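Side-chain contacts in cellulose hydrolase (Bacillus licheniformis, PDB 4YZT), which hydrolyses internal beta-1,4-glucosidic bonds of cellulose as an endoglucanase of glycoside hydrolase family 5: residues W35-G38 / N39-A43; Y87-T91 / D92-R96. All blocks are in the same frame, centred on the assembly; numbering follows the deposited sequence.

Contact 1. Residues W35-G38 / N39-A43; sequences WNLG and NTLDA. With BGC (beta-D-glucopyranose), chain B; BGC (beta-D-glucopyranose), chain C.
The carboxylate of Asp-42 lies against the peptide joining Gly-38 to Asn-39, its OD1 3.8 Å from Gly-38 C. Its two oxygens divide the work: OD2 accepts Asn-39 N on its syn lone pair in a bent bond of 2.9 Å, while Thr-40 N reaches OD1 at 2.7 Å, nearly straight (166°) but from above the carboxylate plane. The group can turn back over the loop because its CG sits between backbone N and carbonyl carbon (chi1 45°). With an alanine here, the amides of Asn-39 and Thr-40 would probably lose their shared acceptor and the bend would be freer to shift. The second flat group, the Asn-39 amide, turns its nitrogen to the sugar: ND2 donates to O3 of the chain B glucose at 3.0 Å and, weakly, to O5 of the chain C glucose at 3.4 Å, and it also bonds Asn-51 OD1. Thr-40 OG1 closes the bend from another side, donating to Gly-38 O at 2.7 Å from well above the carbonyl plane (53°); Arg-313 bonds both oxygens. Thr-40 and Leu-37 cross at about a right angle, and Leu-37 CD2 goes on to meet Leu-41 CD1 at 3.9 Å, an apolar contact next to the polar one. An inverse gamma turn centred on Leu-37 and a type I turn from Thr-40 to Ala-43 shape this loop. It follows the first strand of a (beta/alpha)8 barrel, at the strand's C-terminal end, where such enzymes carry the substrate cleft, and here it delivers Asn-39 to the bound glucan.

Contact 2. Residues Y87-T91 / D92-R96; sequences YPIDT and DWMNR
Asp-90 and Trp-93 show how a helix start is capped by a side chain that reaches forward to the amide of a residue three further on. With CG anti to the backbone N (chi1 179°), the Asp-90 carboxylate swings along the first turn, and OD1 takes Trp-93 N on its anti lone pair at 2.9 Å. This is the N-cap bond, and it gives a partner to an amide of the helix's first turn. Asp-90 O meanwhile receives Met-94 N at 3.0 Å, almost straight at 169°, so one residue serves two successive amides. Asp-92 OD2 stands 4.5 Å from Asp-90 OD1, a pairing of like charges that the nearby helix N-terminus would be expected to ease. Across the cap, Ile-89 and Met-94 reach toward each other at a slant: Met-94, bent at chi2 and chi3, brings its CE to 3.8 Å from Ile-89 CD1. Joining the residue before the N-cap to the fourth helical residue, this is a hydrophobic staple. Ile-89 CG2 also meets the Trp-93 ring at its edge, near the ring plane, 4.2 Å from CD1. Thr-91 and Asn-95 run side by side, pointing the same way, with CG2 and ND2 3.8 Å apart. Beyond the cap, Trp-93 stacks on His-80 and meets Trp-77 at about a right angle in the loop after strand 70-73, whereas Met-94 and Asn-95 turn to Arg-147 at the end of helix 130-147.

Overall arrangement
Both contacts are local, made within one short run of chain in the same barrel, set at different depths. Contact 1 is wholly buried and lies beside the bound sugar; contact 2, about 18 Å away between centres, is partly exposed at the start of helix 91-105. In each, an aspartate carboxylate accepts from the backbone: two amides through both oxygens in contact 1, where it shapes an irregular loop, and the amide of Trp-93 through one oxygen in contact 2, where a regular helix begins. The sugar-binding amide is peculiar to 35-43, and the staple of aliphatic and thioether groups to 87-96. The two meet where Leu-41 O packs on Trp-93 CZ2, and Leu-41 also touches Val-97 and Val-100 farther along that helix.

Contact 1. Residues W35-G38 / N39-A43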
# COMPACT_ATOMS: atom_id res chain seq x y z
N TRP A 35 -6.11 -7.31 -5.70
CA TRP A 35 -4.91 -7.43 -4.88
C TRP A 35 -3.69 -7.76 -5.73
O TRP A 35 -3.79 -8.57 -6.66
CB TRP A 35 -5.13 -8.50 -3.82
CG TRP A 35 -3.97 -8.89 -2.97
CD1 TRP A 35 -3.61 -8.35 -1.76
CD2 TRP A 35 -3.06 -9.99 -3.19
NE1 TRP A 35 -2.52 -9.02 -1.24
CE2 TRP A 35 -2.17 -10.03 -2.10
CE3 TRP A 35 -2.90 -10.92 -4.22
CZ2 TRP A 35 -1.15 -10.97 -2.00
CZ3 TRP A 35 -1.87 -11.84 -4.13
CH2 TRP A 35 -1.00 -11.86 -3.04
N ASN A 36 -2.55 -7.13 -5.44
CA ASN A 36 -1.31 -7.37 -6.18
C ASN A 36 -0.42 -8.43 -5.55
O ASN A 36 -0.21 -8.41 -4.34
CB ASN A 36 -0.48 -6.08 -6.30
CG ASN A 36 -0.98 -5.15 -7.38
OD1 ASN A 36 -0.45 -5.14 -8.51
ND2 ASN A 36 -1.95 -4.30 -7.04
N LEU A 37 0.12 -9.33 -6.38
CA LEU A 37 1.15 -10.26 -5.93
C LEU A 37 2.51 -9.57 -6.07
O LEU A 37 3.30 -9.89 -6.96
CB LEU A 37 1.13 -11.57 -6.74
CG LEU A 37 2.08 -12.70 -6.30
CD1 LEU A 37 1.62 -13.40 -5.01
CD2 LEU A 37 2.25 -13.72 -7.42
N GLY A 38 2.77 -8.60 -5.20
CA GLY A 38 3.94 -7.75 -5.35
C GLY A 38 5.26 -8.43 -5.00
O GLY A 38 5.28 -9.42 -4.27
N ASN A 39 6.36 -7.90 -5.55
CA ASN A 39 7.71 -8.35 -5.21
C ASN A 39 7.91 -9.87 -5.35
O ASN A 39 8.55 -10.52 -4.50
CB ASN A 39 8.08 -7.88 -3.79
CG ASN A 39 8.42 -6.38 -3.72
OD1 ASN A 39 8.12 -5.61 -4.63
ND2 ASN A 39 9.06 -5.97 -2.62
N THR A 40 7.35 -10.43 -6.42
CA THR A 40 7.34 -11.88 -6.61
C THR A 40 7.85 -12.20 -8.02
O THR A 40 9.07 -12.26 -8.22
CB THR A 40 5.92 -12.47 -6.34
OG1 THR A 40 5.46 -11.98 -5.07
CG2 THR A 40 5.97 -13.98 -6.29
N LEU A 41 6.98 -12.35 -9.02
CA LEU A 41 7.51 -12.55 -10.37
C LEU A 41 8.10 -11.25 -10.94
O LEU A 41 8.76 -11.28 -11.99
CB LEU A 41 6.45 -13.11 -11.31
CG LEU A 41 6.11 -14.58 -11.04
CD1 LEU A 41 5.05 -14.70 -9.96
CD2 LEU A 41 5.64 -15.27 -12.30
N ASP A 42 7.86 -10.13 -10.26
CA ASP A 42 8.42 -8.84 -10.67
C ASP A 42 9.79 -8.58 -10.03
O ASP A 42 10.44 -7.59 -10.35
CB ASP A 42 7.48 -7.68 -10.31
CG ASP A 42 6.92 -7.78 -8.90
OD1 ASP A 42 6.54 -8.90 -8.51
OD2 ASP A 42 6.87 -6.75 -8.18
N ALA A 43 10.24 -9.47 -9.14
CA ALA A 43 11.54 -9.26 -8.50
C ALA A 43 12.70 -9.44 -9.47
O ALA A 43 12.56 -10.05 -10.54
CB ALA A 43 11.70 -10.21 -7.30
C2 BGC B . 7.77 -2.14 -3.60
C3 BGC B . 9.13 -2.17 -2.99
C4 BGC B . 10.17 -2.51 -4.01
C5 BGC B . 10.10 -1.55 -5.19
C6 BGC B . 11.11 -1.95 -6.23
C1 BGC B . 7.73 -1.19 -4.77
O2 BGC B . 6.76 -1.76 -2.64
O3 BGC B . 9.13 -3.11 -1.87
O4 BGC B . 11.55 -2.45 -3.48
O5 BGC B . 8.75 -1.53 -5.80
O6 BGC B . 11.20 -0.94 -7.24
C2 BGC C . 13.54 -3.74 -3.28
C3 BGC C . 14.08 -5.08 -2.87
C4 BGC C . 13.64 -5.49 -1.51
C5 BGC C . 12.16 -5.36 -1.37
C6 BGC C . 11.77 -5.62 0.04
C1 BGC C . 12.04 -3.73 -3.18
O2 BGC C . 13.92 -3.40 -4.62
O3 BGC C . 15.52 -5.04 -2.92
O4 BGC C . 13.90 -6.90 -1.23
O5 BGC C . 11.68 -4.03 -1.79
O6 BGC C . 12.29 -4.58 0.83

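Contact 2. Residues Y87-T91 / D92-R96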
# COMPACT_ATOMS: atom_id res chain seq x y z
N TYR A 87 14.96 -12.30 -29.47
CA TYR A 87 14.71 -12.11 -28.03
C TYR A 87 13.83 -13.22 -27.41
O TYR A 87 12.83 -12.93 -26.74
CB TYR A 87 14.05 -10.74 -27.80
CG TYR A 87 14.87 -9.56 -28.31
CD1 TYR A 87 16.02 -9.12 -27.65
CD2 TYR A 87 14.48 -8.88 -29.46
CE1 TYR A 87 16.76 -8.02 -28.13
CE2 TYR A 87 15.20 -7.79 -29.94
CZ TYR A 87 16.33 -7.37 -29.27
OH TYR A 87 17.03 -6.30 -29.78
N PRO A 88 14.21 -14.49 -27.64
CA PRO A 88 13.36 -15.57 -27.14
C PRO A 88 13.26 -15.55 -25.61
O PRO A 88 14.28 -15.43 -24.93
CB PRO A 88 14.06 -16.84 -27.64
CG PRO A 88 15.50 -16.45 -27.73
CD PRO A 88 15.50 -15.00 -28.16
N ILE A 89 12.05 -15.64 -25.09
CA ILE A 89 11.87 -15.71 -23.65
C ILE A 89 12.17 -17.14 -23.20
O ILE A 89 11.73 -18.11 -23.82
CB ILE A 89 10.45 -15.29 -23.23
CG1 ILE A 89 10.25 -13.80 -23.51
CG2 ILE A 89 10.20 -15.58 -21.76
CD1 ILE A 89 8.79 -13.35 -23.59
N ASP A 90 12.98 -17.25 -22.14
CA ASP A 90 13.33 -18.52 -21.52
C ASP A 90 12.11 -19.42 -21.30
O ASP A 90 11.13 -18.99 -20.69
CB ASP A 90 14.04 -18.26 -20.20
CG ASP A 90 14.41 -19.52 -19.48
OD1 ASP A 90 13.57 -20.02 -18.70
OD2 ASP A 90 15.55 -20.02 -19.68
N THR A 91 12.18 -20.66 -21.77
CA THR A 91 11.04 -21.57 -21.74
C THR A 91 10.58 -21.89 -20.32
O THR A 91 9.37 -21.95 -20.04
CB THR A 91 11.36 -22.89 -22.47
OG1 THR A 91 11.71 -22.61 -23.83
CG2 THR A 91 10.17 -23.82 -22.45
N ASP A 92 11.53 -22.10 -19.41
CA ASP A 92 11.16 -22.41 -18.03
C ASP A 92 10.47 -21.23 -17.36
O ASP A 92 9.57 -21.42 -16.55
CB ASP A 92 12.39 -22.83 -17.23
CG ASP A 92 12.92 -24.19 -17.63
OD1 ASP A 92 12.10 -25.10 -17.94
OD2 ASP A 92 14.16 -24.36 -17.65
N TRP A 93 10.89 -20.01 -17.71
CA TRP A 93 10.26 -18.83 -17.14
C TRP A 93 8.84 -18.68 -17.67
O TRP A 93 7.91 -18.45 -16.90
CB TRP A 93 11.07 -17.56 -17.45
CG TRP A 93 10.44 -16.31 -16.88
CD1 TRP A 93 9.85 -15.29 -17.57
CD2 TRP A 93 10.36 -15.96 -15.49
NE1 TRP A 93 9.40 -14.33 -16.69
CE2 TRP A 93 9.70 -14.72 -15.41
CE3 TRP A 93 10.78 -16.59 -14.31
CZ2 TRP A 93 9.44 -14.08 -14.18
CZ3 TRP A 93 10.53 -15.96 -13.09
CH2 TRP A 93 9.87 -14.71 -13.04
N MET A 94 8.67 -18.82 -18.99
CA MET A 94 7.33 -18.73 -19.55
C MET A 94 6.43 -19.81 -18.96
O MET A 94 5.27 -19.55 -18.65
CB MET A 94 7.35 -18.83 -21.07
CG MET A 94 5.99 -18.55 -21.69
SD MET A 94 5.47 -16.82 -21.59
CE MET A 94 6.27 -16.19 -23.06
N ASN A 95 6.97 -21.01 -18.77
CA ASN A 95 6.19 -22.07 -18.14
C ASN A 95 5.77 -21.69 -16.73
O ASN A 95 4.65 -22.00 -16.31
CB ASN A 95 6.95 -23.40 -18.10
CG ASN A 95 7.08 -24.04 -19.47
OD1 ASN A 95 6.41 -23.65 -20.42
ND2 ASN A 95 7.96 -25.04 -19.57
N ARG A 96 6.67 -21.04 -16.00
CA ARG A 96 6.39 -20.68 -14.62
C ARG A 96 5.33 -19.57 -14.57
O ARG A 96 4.41 -19.62 -13.75
CB ARG A 96 7.67 -20.25 -13.89
CG ARG A 96 7.45 -19.62 -12.51
CD ARG A 96 6.84 -20.59 -11.48
NE ARG A 96 6.69 -19.96 -10.16
CZ ARG A 96 6.05 -20.51 -9.13
NH1 ARG A 96 5.48 -21.71 -9.25
NH2 ARG A 96 5.95 -19.86 -7.98